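Local structure of putative Phosphate (Eubacterium rectale, 3DAO) at residues 109-114 and 184-189; 167-173 and 200-206; 96-100 and 214-219; 60-66 and 80-86. The protein is a putative phosphatase of the haloacid dehalogenase-like hydrolase family and probably hydrolyses phosphate esters, although its substrate is not established. All blocks are in the same frame, centred on the assembly; numbering follows the deposited sequence.

Contact 1. Residues 109-114 and 184-189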
# COMPACT_ATOMS: atom_id res chain seq x y z
N GLY A 109 17.08 7.34 -13.48
CA GLY A 109 16.65 7.90 -14.76
C GLY A 109 15.48 8.89 -14.59
O GLY A 109 15.43 9.98 -15.21
N MSE A 110 14.54 8.50 -13.73
CA MSE A 110 13.39 9.35 -13.39
C MSE A 110 13.86 10.64 -12.72
O MSE A 110 13.39 11.72 -13.05
CB MSE A 110 12.40 8.63 -12.50
CG MSE A 110 11.67 7.55 -13.23
SE MSE A 110 10.65 6.47 -12.00
CE MSE A 110 9.56 5.46 -13.30
N CYS A 111 14.78 10.50 -11.78
CA CYS A 111 15.34 11.65 -11.06
C CYS A 111 15.92 12.65 -12.07
O CYS A 111 15.66 13.85 -12.04
CB CYS A 111 16.49 11.24 -10.14
SG CYS A 111 16.08 10.41 -8.57
N ARG A 112 16.77 12.13 -12.96
CA ARG A 112 17.45 13.01 -13.95
C ARG A 112 16.49 13.71 -14.85
O ARG A 112 16.63 14.92 -15.12
CB ARG A 112 18.47 12.23 -14.78
CG ARG A 112 19.57 11.75 -13.91
CD ARG A 112 20.58 10.91 -14.67
NE ARG A 112 21.61 10.44 -13.75
CZ ARG A 112 21.79 9.16 -13.46
NH1 ARG A 112 21.14 8.22 -14.11
NH2 ARG A 112 22.71 8.83 -12.59
N MSE A 113 15.44 12.98 -15.23
CA MSE A 113 14.43 13.55 -16.11
C MSE A 113 13.61 14.64 -15.42
O MSE A 113 13.34 15.69 -16.01
CB MSE A 113 13.51 12.49 -16.70
CG MSE A 113 12.36 13.09 -17.49
SE MSE A 113 11.28 11.75 -18.40
CE MSE A 113 12.55 11.09 -19.74
N VAL A 114 13.23 14.39 -14.16
CA VAL A 114 12.42 15.40 -13.47
C VAL A 114 13.26 16.66 -13.25
O VAL A 114 12.83 17.77 -13.51
CB VAL A 114 11.82 14.85 -12.17
CG1 VAL A 114 11.04 15.99 -11.42
CG2 VAL A 114 10.90 13.66 -12.49
N VAL A 184 5.91 14.07 -21.60
CA VAL A 184 7.11 13.21 -21.73
C VAL A 184 7.31 12.15 -20.63
O VAL A 184 7.56 10.99 -20.89
CB VAL A 184 8.40 14.06 -21.79
CG1 VAL A 184 9.65 13.18 -21.83
CG2 VAL A 184 8.38 15.06 -22.99
N PHE A 185 7.22 12.57 -19.37
CA PHE A 185 7.52 11.66 -18.27
C PHE A 185 6.69 10.37 -18.23
O PHE A 185 7.25 9.26 -18.18
CB PHE A 185 7.38 12.36 -16.90
CG PHE A 185 7.81 11.52 -15.75
CD1 PHE A 185 6.91 10.67 -15.12
CD2 PHE A 185 9.09 11.57 -15.26
CE1 PHE A 185 7.29 9.89 -14.05
CE2 PHE A 185 9.47 10.77 -14.20
CZ PHE A 185 8.56 9.93 -13.59
N ILE A 186 5.38 10.54 -18.32
CA ILE A 186 4.47 9.40 -18.27
C ILE A 186 4.72 8.46 -19.47
O ILE A 186 4.95 7.25 -19.28
CB ILE A 186 2.99 9.84 -18.10
CG1 ILE A 186 2.83 10.49 -16.71
CG2 ILE A 186 2.04 8.67 -18.28
CD1 ILE A 186 1.44 11.07 -16.40
N PRO A 187 4.73 8.98 -20.70
CA PRO A 187 5.00 7.98 -21.75
C PRO A 187 6.41 7.40 -21.75
O PRO A 187 6.63 6.30 -22.25
CB PRO A 187 4.69 8.72 -23.04
CG PRO A 187 4.75 10.18 -22.71
CD PRO A 187 4.27 10.26 -21.28
N ALA A 188 7.36 8.14 -21.21
CA ALA A 188 8.72 7.67 -21.17
C ALA A 188 8.92 6.54 -20.18
O ALA A 188 9.87 5.79 -20.31
CB ALA A 188 9.72 8.81 -20.89
N TRP A 189 8.03 6.40 -19.21
CA TRP A 189 8.26 5.43 -18.13
C TRP A 189 7.15 4.42 -17.90
O TRP A 189 7.36 3.43 -17.22
CB TRP A 189 8.56 6.13 -16.78
CG TRP A 189 9.79 6.92 -16.80
CD1 TRP A 189 9.89 8.27 -16.86
CD2 TRP A 189 11.14 6.42 -16.81
NE1 TRP A 189 11.20 8.64 -16.89
CE2 TRP A 189 11.99 7.53 -16.85
CE3 TRP A 189 11.71 5.13 -16.80
CZ2 TRP A 189 13.37 7.41 -16.91
CZ3 TRP A 189 13.08 5.03 -16.84
CH2 TRP A 189 13.89 6.15 -16.90
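Trp189 NE1 lies wedged between two selenomethionine side chains. Met113 SE comes up to NE1 at 3.5 Å from the edge of the indole, a Met-aromatic type of approach through selenium, while CG of Met110 sits over the ring face, 3.7 Å from the centroid of the five-membered ring and 13° off its normal, a CH-pi contact. Met110 gets there because CG is turned anti to its carbonyl carbon (chi1 -71°), and its extended chain carries CE to 3.7 Å from Trp189 CB. The far end of the indole reaches back to the helix: CZ2 is 3.5 Å from the backbone C of Gly109, a position with no side chain in the way.

Phe185 takes the next place along. Its CE2 meets CG2 of Val114 at 3.6 Å, its CZ meets CG of Met110 at 3.9 Å, and Met113 SE approaches obliquely. Met113, bent at its last torsion (chi3 -68°), swings CE against CB of Ala188 at 3.8 Å. Helix 104-117 meets the short helix 185-189 nearly antiparallel, the segment axes 11.5 Å apart, so long side chains must bridge the gap; Met110 and Phe185 also reach sheet strands 168-172 and 193-198, probably in the cap. What results is cohesion by dispersion and selenium-aromatic contacts: Trp189 NE1 is buried with no hydrogen-bond partner in the model, a cost that the surrounding apolar packing probably offsets.

Contact 2. Residues 167-173 and 200-206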
# COMPACT_ATOMS: atom_id res chain seq x y z
N ILE A 167 11.69 1.63 -3.41
CA ILE A 167 10.41 1.02 -3.70
C ILE A 167 9.41 1.97 -4.33
O ILE A 167 8.41 1.55 -4.92
CB ILE A 167 9.77 0.31 -2.44
CG1 ILE A 167 9.52 1.29 -1.30
CG2 ILE A 167 10.60 -0.97 -2.07
CD1 ILE A 167 8.67 0.70 -0.16
N LYS A 168 9.72 3.26 -4.29
CA LYS A 168 8.82 4.26 -4.89
C LYS A 168 9.58 5.53 -5.25
O LYS A 168 10.44 5.96 -4.52
CB LYS A 168 7.70 4.63 -3.93
CG LYS A 168 6.71 5.70 -4.50
CD LYS A 168 5.54 5.95 -3.58
CE LYS A 168 5.97 6.61 -2.27
NZ LYS A 168 4.75 6.90 -1.42
N PHE A 169 9.24 6.06 -6.41
CA PHE A 169 9.74 7.35 -6.87
C PHE A 169 8.48 8.18 -7.10
O PHE A 169 7.57 7.77 -7.81
CB PHE A 169 10.56 7.25 -8.14
CG PHE A 169 10.96 8.61 -8.70
CD1 PHE A 169 12.14 9.19 -8.35
CD2 PHE A 169 10.14 9.27 -9.59
CE1 PHE A 169 12.50 10.44 -8.84
CE2 PHE A 169 10.51 10.51 -10.10
CZ PHE A 169 11.70 11.08 -9.72
N THR A 170 8.46 9.35 -6.47
CA THR A 170 7.31 10.22 -6.51
C THR A 170 7.63 11.62 -6.98
O THR A 170 8.59 12.25 -6.52
CB THR A 170 6.72 10.33 -5.08
OG1 THR A 170 6.22 9.03 -4.68
CG2 THR A 170 5.57 11.35 -5.01
N VAL A 171 6.78 12.12 -7.88
CA VAL A 171 6.89 13.50 -8.38
C VAL A 171 5.81 14.33 -7.71
O VAL A 171 4.69 13.87 -7.54
CB VAL A 171 6.68 13.59 -9.91
CG1 VAL A 171 7.11 14.97 -10.41
CG2 VAL A 171 7.46 12.43 -10.64
N PHE A 172 6.18 15.53 -7.31
CA PHE A 172 5.29 16.51 -6.70
C PHE A 172 5.30 17.86 -7.40
O PHE A 172 6.33 18.37 -7.86
CB PHE A 172 5.68 16.76 -5.24
CG PHE A 172 4.87 17.87 -4.59
CD1 PHE A 172 3.61 17.62 -4.14
CD2 PHE A 172 5.39 19.14 -4.43
CE1 PHE A 172 2.84 18.63 -3.54
CE2 PHE A 172 4.63 20.14 -3.81
CZ PHE A 172 3.36 19.88 -3.40
N HIS A 173 4.09 18.38 -7.51
CA HIS A 173 3.86 19.79 -7.91
C HIS A 173 2.63 20.29 -7.13
O HIS A 173 1.69 19.54 -6.95
CB HIS A 173 3.65 19.98 -9.41
CG HIS A 173 3.60 21.42 -9.82
ND1 HIS A 173 2.45 22.18 -9.77
CD2 HIS A 173 4.57 22.25 -10.26
CE1 HIS A 173 2.72 23.41 -10.18
NE2 HIS A 173 4.00 23.48 -10.49
N LYS A 200 -3.96 16.23 -8.13
CA LYS A 200 -3.29 17.14 -9.02
C LYS A 200 -1.86 17.35 -8.61
O LYS A 200 -1.10 18.04 -9.32
CB LYS A 200 -4.02 18.49 -9.05
CG LYS A 200 -5.43 18.38 -9.65
CD LYS A 200 -6.11 19.74 -9.77
CE LYS A 200 -6.42 20.31 -8.42
NZ LYS A 200 -7.31 19.40 -7.60
N GLU A 201 -1.48 16.73 -7.48
CA GLU A 201 -0.18 17.04 -6.91
C GLU A 201 0.90 15.97 -7.03
O GLU A 201 2.06 16.27 -6.91
CB GLU A 201 -0.31 17.35 -5.40
CG GLU A 201 -1.31 18.42 -4.99
CD GLU A 201 -2.75 17.94 -5.01
OE1 GLU A 201 -2.94 16.70 -5.03
OE2 GLU A 201 -3.68 18.81 -4.94
N TRP A 202 0.51 14.72 -7.23
CA TRP A 202 1.46 13.61 -7.19
C TRP A 202 1.36 12.67 -8.37
O TRP A 202 0.28 12.43 -8.93
CB TRP A 202 1.19 12.74 -5.94
CG TRP A 202 1.08 13.50 -4.61
CD1 TRP A 202 -0.04 13.89 -4.01
CD2 TRP A 202 2.17 13.92 -3.76
NE1 TRP A 202 0.26 14.56 -2.86
CE2 TRP A 202 1.61 14.56 -2.66
CE3 TRP A 202 3.55 13.79 -3.83
CZ2 TRP A 202 2.38 15.13 -1.66
CZ3 TRP A 202 4.32 14.32 -2.81
CH2 TRP A 202 3.73 14.99 -1.75
N VAL A 203 2.53 12.16 -8.71
CA VAL A 203 2.66 11.01 -9.60
C VAL A 203 3.58 9.99 -8.89
O VAL A 203 4.75 10.25 -8.64
CB VAL A 203 3.17 11.33 -11.02
CG1 VAL A 203 3.32 10.01 -11.82
CG2 VAL A 203 2.22 12.27 -11.72
N ASP A 204 3.01 8.85 -8.57
CA ASP A 204 3.72 7.76 -7.87
C ASP A 204 4.14 6.69 -8.85
O ASP A 204 3.35 6.23 -9.69
CB ASP A 204 2.82 7.09 -6.83
CG ASP A 204 2.50 8.00 -5.66
OD1 ASP A 204 3.40 8.74 -5.21
OD2 ASP A 204 1.34 7.98 -5.23
N CYS A 205 5.37 6.29 -8.68
CA CYS A 205 5.95 5.26 -9.56
C CYS A 205 6.56 4.16 -8.72
O CYS A 205 7.34 4.39 -7.81
CB CYS A 205 7.03 5.85 -10.44
SG CYS A 205 6.69 7.49 -11.16
N ASN A 206 6.23 2.94 -9.11
CA ASN A 206 6.77 1.74 -8.50
C ASN A 206 7.27 0.84 -9.60
O ASN A 206 7.08 1.10 -10.79
CB ASN A 206 5.74 0.94 -7.75
CG ASN A 206 5.01 1.72 -6.66
OD1 ASN A 206 3.80 1.80 -6.71
ND2 ASN A 206 5.74 2.22 -5.63
O HOH W 1 3.22 8.90 -2.60
O HOH W 2 1.86 6.31 -2.41
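Phe169 and Cys205, like Val171 and Val203, exchange backbone hydrogen bonds in both directions, evidence for an antiparallel ladder. Phe169 N to Cys205 O measures 2.9 Å, and His173 N to Glu201 O adds a fifth bond at one end. At the other, a side chain takes over: Asn206 ND2 gives Ile167 O a 2.8 Å bond.

Thr170 and Asp204 form a backbone non-hydrogen-bonded pair, and it is their side chains that bond: Thr170 OG1 donates to Asp204 OD1 at 2.9 Å on the anti side of the carboxylate. Lys168 NZ stays 4.4 Å from that OD1, short of a salt bridge, and a water links them. Asp204 OD2 bonds weakly to a pentaethylene glycol near Lys168, probably from the crystallisation liquor.

On the same face Phe172 CD1 lies 3.5 Å above the Trp202 ring plane, with the rings inclined at 49°, while Thr170 CG2 reaches Trp202 CE3 at 3.4 Å.

The opposite face, with Phe169, Val171, Val203 and Cys205, packs on helices 104-117, 177-181 and 185-189. Ile167 and Lys168 form a classic beta bulge opposite Ala126. Helices on this face of a largely antiparallel sheet are consistent with the C2-type cap of haloacid dehalogenase-like phosphatases.

Contact 3. Residues 96-100 and 214-219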
# COMPACT_ATOMS: atom_id res chain seq x y z
N ILE A 96 11.70 -9.54 6.28
CA ILE A 96 11.16 -9.21 4.98
C ILE A 96 11.23 -10.46 4.17
O ILE A 96 12.27 -11.12 4.13
CB ILE A 96 11.95 -8.02 4.33
CG1 ILE A 96 11.71 -6.76 5.18
CG2 ILE A 96 11.54 -7.81 2.88
CD1 ILE A 96 12.44 -5.53 4.72
N LEU A 97 10.11 -10.83 3.55
CA LEU A 97 10.05 -12.02 2.74
C LEU A 97 10.37 -11.71 1.31
O LEU A 97 11.01 -12.48 0.62
CB LEU A 97 8.69 -12.68 2.81
CG LEU A 97 8.33 -13.16 4.22
CD1 LEU A 97 6.96 -13.73 4.12
CD2 LEU A 97 9.36 -14.15 4.80
N LYS A 98 9.85 -10.59 0.86
CA LYS A 98 9.95 -10.19 -0.53
C LYS A 98 9.78 -8.69 -0.69
O LYS A 98 8.87 -8.12 -0.11
CB LYS A 98 8.82 -10.89 -1.28
CG LYS A 98 8.61 -10.50 -2.73
CD LYS A 98 9.60 -11.13 -3.61
CE LYS A 98 9.17 -11.01 -5.05
NZ LYS A 98 10.25 -11.42 -5.97
N THR A 99 10.66 -8.09 -1.47
CA THR A 99 10.51 -6.67 -1.85
C THR A 99 10.46 -6.58 -3.37
O THR A 99 10.94 -7.46 -4.08
CB THR A 99 11.61 -5.78 -1.30
OG1 THR A 99 12.83 -6.08 -1.96
CG2 THR A 99 11.82 -6.01 0.18
N TYR A 100 9.83 -5.54 -3.86
CA TYR A 100 9.72 -5.31 -5.29
C TYR A 100 10.40 -3.97 -5.59
O TYR A 100 9.75 -2.96 -5.80
CB TYR A 100 8.28 -5.30 -5.75
CG TYR A 100 7.54 -6.60 -5.52
CD1 TYR A 100 6.98 -6.92 -4.29
CD2 TYR A 100 7.41 -7.51 -6.55
CE1 TYR A 100 6.28 -8.11 -4.11
CE2 TYR A 100 6.72 -8.72 -6.38
CZ TYR A 100 6.17 -9.01 -5.16
OH TYR A 100 5.51 -10.20 -5.00
N THR A 214 -0.38 -8.87 -6.73
CA THR A 214 0.92 -9.50 -6.97
C THR A 214 1.55 -9.98 -5.66
O THR A 214 2.00 -11.14 -5.50
CB THR A 214 1.91 -8.55 -7.70
OG1 THR A 214 1.37 -8.25 -8.99
CG2 THR A 214 3.29 -9.21 -7.90
N ALA A 215 1.56 -9.05 -4.71
CA ALA A 215 2.15 -9.31 -3.41
C ALA A 215 1.35 -10.38 -2.66
O ALA A 215 1.92 -11.24 -2.02
CB ALA A 215 2.23 -8.04 -2.54
N LEU A 216 0.03 -10.28 -2.74
CA LEU A 216 -0.82 -11.25 -2.05
C LEU A 216 -0.65 -12.62 -2.66
O LEU A 216 -0.60 -13.63 -1.97
CB LEU A 216 -2.28 -10.80 -2.01
CG LEU A 216 -3.22 -11.59 -1.11
CD1 LEU A 216 -2.68 -11.58 0.30
CD2 LEU A 216 -4.66 -11.04 -1.18
N SER A 217 -0.51 -12.66 -3.98
CA SER A 217 -0.32 -13.92 -4.69
C SER A 217 0.97 -14.62 -4.26
O SER A 217 1.05 -15.84 -4.20
CB SER A 217 -0.29 -13.69 -6.20
OG SER A 217 -1.54 -13.22 -6.64
N TYR A 218 1.97 -13.80 -3.96
CA TYR A 218 3.25 -14.28 -3.47
C TYR A 218 3.06 -15.10 -2.19
O TYR A 218 3.61 -16.22 -2.04
CB TYR A 218 4.25 -13.13 -3.25
CG TYR A 218 5.42 -13.55 -2.44
CD1 TYR A 218 6.53 -14.13 -3.05
CD2 TYR A 218 5.40 -13.46 -1.06
CE1 TYR A 218 7.59 -14.55 -2.28
CE2 TYR A 218 6.44 -13.89 -0.30
CZ TYR A 218 7.54 -14.44 -0.91
OH TYR A 218 8.56 -14.86 -0.12
N LEU A 219 2.24 -14.54 -1.29
CA LEU A 219 1.93 -15.20 -0.03
C LEU A 219 1.07 -16.44 -0.23
O LEU A 219 1.32 -17.47 0.40
CB LEU A 219 1.24 -14.28 0.97
CG LEU A 219 2.13 -13.29 1.71
CD1 LEU A 219 1.29 -12.39 2.66
CD2 LEU A 219 3.29 -14.03 2.46
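Lys98 and Tyr218 form the close-packed middle of this contact. CB of Lys98 lies over the phenol face, 3.9 Å from the ring centroid and 15° off the normal. Tyr218 points its ring out from the helix because CG stands anti to its own backbone N (chi1 166°), and the OH end arrives 3.7 Å from CB of Leu97. Tyr100, just past the strand, approaches the same helix nearer its N-terminal end: its OH is 3.6 Å from Tyr218 CB, and its CE2 touches CG2 of Thr214 at 3.8 Å. The Tyr100 ring thus rests against Thr214 and Ala215 of helix 212-222, with CB of Ala215 lying obliquely beside it.

On the buried side Leu97 and Leu219 add a small apolar contact, CD1 to CD2 at 4.0 Å, their side chains crossing at about a right angle; Ala215 and Leu219 pack also on Val90 and Ile83. The looser side is the partly exposed tail of Lys98. Its CG and CD still skirt the Tyr218 ring, and only the end of the chain leads away from the helix.

A classic beta bulge, in which Leu97 and Lys98 both face Val90, explains why two consecutive side chains point at the helix. The segment axes pass 10.1 Å apart, a helix laid on a sheet: helix 212-222 packs across strands 81-84, 89-91 and 96-99, the last an antiparallel edge strand beside the Rossmann-like core of a haloacid dehalogenase-like hydrolase.

Contact 4. Residues 60-66 and 80-86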
# COMPACT_ATOMS: atom_id res chain seq x y z
N VAL A 60 -2.47 -8.14 6.69
CA VAL A 60 -2.75 -6.70 6.57
C VAL A 60 -2.10 -6.30 5.25
O VAL A 60 -0.90 -6.48 5.06
CB VAL A 60 -2.13 -5.90 7.73
CG1 VAL A 60 -2.48 -4.48 7.57
CG2 VAL A 60 -2.62 -6.41 9.09
N CYS A 61 -2.91 -5.76 4.34
CA CYS A 61 -2.53 -5.47 2.94
C CYS A 61 -2.97 -4.07 2.56
O CYS A 61 -4.14 -3.83 2.24
CB CYS A 61 -3.20 -6.51 2.06
SG CYS A 61 -2.73 -6.40 0.31
N SER A 62 -2.01 -3.15 2.60
CA SER A 62 -2.28 -1.73 2.52
C SER A 62 -1.24 -0.84 1.86
O SER A 62 -0.10 -1.22 1.55
CB SER A 62 -2.43 -1.27 3.99
OG SER A 62 -2.68 0.11 4.17
N GLY A 63 -1.70 0.37 1.64
CA GLY A 63 -0.85 1.43 1.12
C GLY A 63 0.08 1.93 2.20
O GLY A 63 1.07 2.59 1.94
N ARG A 64 -0.25 1.60 3.44
CA ARG A 64 0.51 2.11 4.57
C ARG A 64 1.90 1.51 4.69
O ARG A 64 2.16 0.42 4.20
CB ARG A 64 -0.22 1.84 5.91
CG ARG A 64 -1.51 2.56 6.16
CD ARG A 64 -1.83 2.44 7.66
NE ARG A 64 -3.12 3.08 7.97
CZ ARG A 64 -3.49 3.43 9.18
NH1 ARG A 64 -2.67 3.23 10.19
NH2 ARG A 64 -4.66 4.01 9.36
N GLN A 65 2.77 2.27 5.35
CA GLN A 65 4.12 1.81 5.69
C GLN A 65 4.02 0.75 6.76
O GLN A 65 3.03 0.67 7.47
CB GLN A 65 4.99 2.92 6.27
CG GLN A 65 5.25 4.04 5.35
CD GLN A 65 6.18 5.02 5.97
OE1 GLN A 65 5.84 5.69 6.95
NE2 GLN A 65 7.37 5.15 5.38
N PHE A 66 5.09 -0.03 6.89
CA PHE A 66 5.13 -1.11 7.90
C PHE A 66 4.93 -0.56 9.28
O PHE A 66 4.11 -1.07 10.04
CB PHE A 66 6.42 -1.91 7.81
CG PHE A 66 6.56 -2.94 8.88
CD1 PHE A 66 5.60 -3.93 9.04
CD2 PHE A 66 7.64 -2.91 9.74
CE1 PHE A 66 5.74 -4.90 10.03
CE2 PHE A 66 7.78 -3.88 10.71
CZ PHE A 66 6.83 -4.89 10.84
N LEU A 80 0.70 -11.67 12.69
CA LEU A 80 0.22 -11.24 11.36
C LEU A 80 1.27 -11.28 10.29
O LEU A 80 2.47 -11.35 10.58
CB LEU A 80 -0.32 -9.78 11.44
CG LEU A 80 -1.38 -9.46 12.48
CD1 LEU A 80 -1.74 -7.98 12.49
CD2 LEU A 80 -2.63 -10.33 12.20
N LEU A 81 0.78 -11.27 9.04
CA LEU A 81 1.63 -11.04 7.84
C LEU A 81 1.28 -9.66 7.30
O LEU A 81 0.16 -9.17 7.44
CB LEU A 81 1.44 -12.10 6.79
CG LEU A 81 2.03 -13.46 7.15
CD1 LEU A 81 1.65 -14.45 6.06
CD2 LEU A 81 3.52 -13.38 7.32
N TYR A 82 2.29 -9.01 6.74
CA TYR A 82 2.17 -7.62 6.29
C TYR A 82 2.57 -7.39 4.86
O TYR A 82 3.64 -7.79 4.41
CB TYR A 82 3.08 -6.73 7.16
CG TYR A 82 2.76 -6.80 8.63
CD1 TYR A 82 3.28 -7.81 9.42
CD2 TYR A 82 1.95 -5.86 9.23
CE1 TYR A 82 2.98 -7.88 10.76
CE2 TYR A 82 1.64 -5.93 10.58
CZ TYR A 82 2.15 -6.94 11.34
OH TYR A 82 1.82 -6.99 12.69
N ILE A 83 1.66 -6.74 4.15
CA ILE A 83 1.91 -6.25 2.80
C ILE A 83 1.81 -4.73 2.94
O ILE A 83 0.80 -4.19 3.39
CB ILE A 83 0.97 -6.84 1.74
CG1 ILE A 83 1.23 -8.34 1.56
CG2 ILE A 83 1.16 -6.09 0.38
CD1 ILE A 83 0.16 -9.08 0.77
N THR A 84 2.89 -4.04 2.58
CA THR A 84 3.00 -2.62 2.82
C THR A 84 3.26 -1.84 1.56
O THR A 84 3.60 -2.39 0.52
CB THR A 84 4.18 -2.31 3.81
OG1 THR A 84 5.45 -2.32 3.12
CG2 THR A 84 4.23 -3.30 5.00
N ASP A 85 3.05 -0.54 1.67
CA ASP A 85 3.44 0.39 0.59
C ASP A 85 2.84 0.01 -0.74
O ASP A 85 3.50 0.11 -1.81
CB ASP A 85 4.96 0.50 0.48
CG ASP A 85 5.60 1.15 1.69
OD1 ASP A 85 5.90 0.44 2.65
OD2 ASP A 85 5.80 2.40 1.66
N GLY A 86 1.62 -0.49 -0.65
CA GLY A 86 0.80 -0.84 -1.80
C GLY A 86 1.23 -2.09 -2.52
O GLY A 86 0.88 -2.31 -3.68
O HOH W 3 7.84 3.61 3.00
O HOH W 4 7.20 0.35 4.89
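Phe66 can be followed from the backbone outward against Thr84 and Tyr82. Its CB rests 3.8 Å from Thr84 CG2. With CG anti to the backbone N (chi1 175°), the ring swings over strand 81-84: CD1 passes 4.1 Å from Tyr82 CG, and CE1, at the leading edge, sits 3.7 Å above the Tyr82 ring plane, over its centre. The planes stand at 87°, so this is a T-shaped, edge-to-face pair. Arg91 makes a cation-pi contact with the same Phe66 ring, and Phe70 meets both aromatic rings.

The backbones hold the frame. Val60 N bonds to Leu81 O and Ile83 N to Val60 O, the pattern of adjacent parallel strands, and Ser62 N continues it to Ile83 O. Past the strand ends the two loops stay tied, by Gly86 N to Ser62 O at 2.9 Å and by Asp85 N to Arg64 O at 2.8 Å, the latter with its donor 44° above the carbonyl plane. Ser62 OG accepts from Arg64 N, an ST turn.

Asp85 gathers polar partners: OD1 takes the Thr84 hydroxyl at 2.8 Å and a water that also receives Phe66 N, while OD2 reaches Gln65 NE2 through a second water. Arg64 extends the other way to a salt bridge with Asp29, which belongs to what is probably the family's DxDx(T/V) motif. Parallel strands 57-61 and 81-84 joined through helix 66-72 make a beta-alpha-beta crossover, and Ser62 probably corresponds to the motif II serine or threonine of these phosphatases, consistent with a place beside the active site.

Overall arrangement
The four contacts fall into two pairs. Contacts 1 and 2, centres 11 Å apart, share one helix-on-sheet layer: Met110, Cys111 and Phe185 of contact 1 pack on Phe169 and Cys205 of contact 2. Contacts 3 and 4, centres 10 Å apart, both involve the eight-stranded sheet, on which helix 212-222 lies, with Ala215, Leu216 and Leu219 resting on Ile83. Along the chain contact 4 comes first; contact 3 then opens at 96-100 and closes at 214-219, enclosing the interleaved segments of contacts 1 and 2. That order suggests an insertion, consistent with a cap on a haloacid dehalogenase-like core. Ile167 CD1 against Asp85 CG, 3.6 Å, joins contacts 2 and 4 across the two parts.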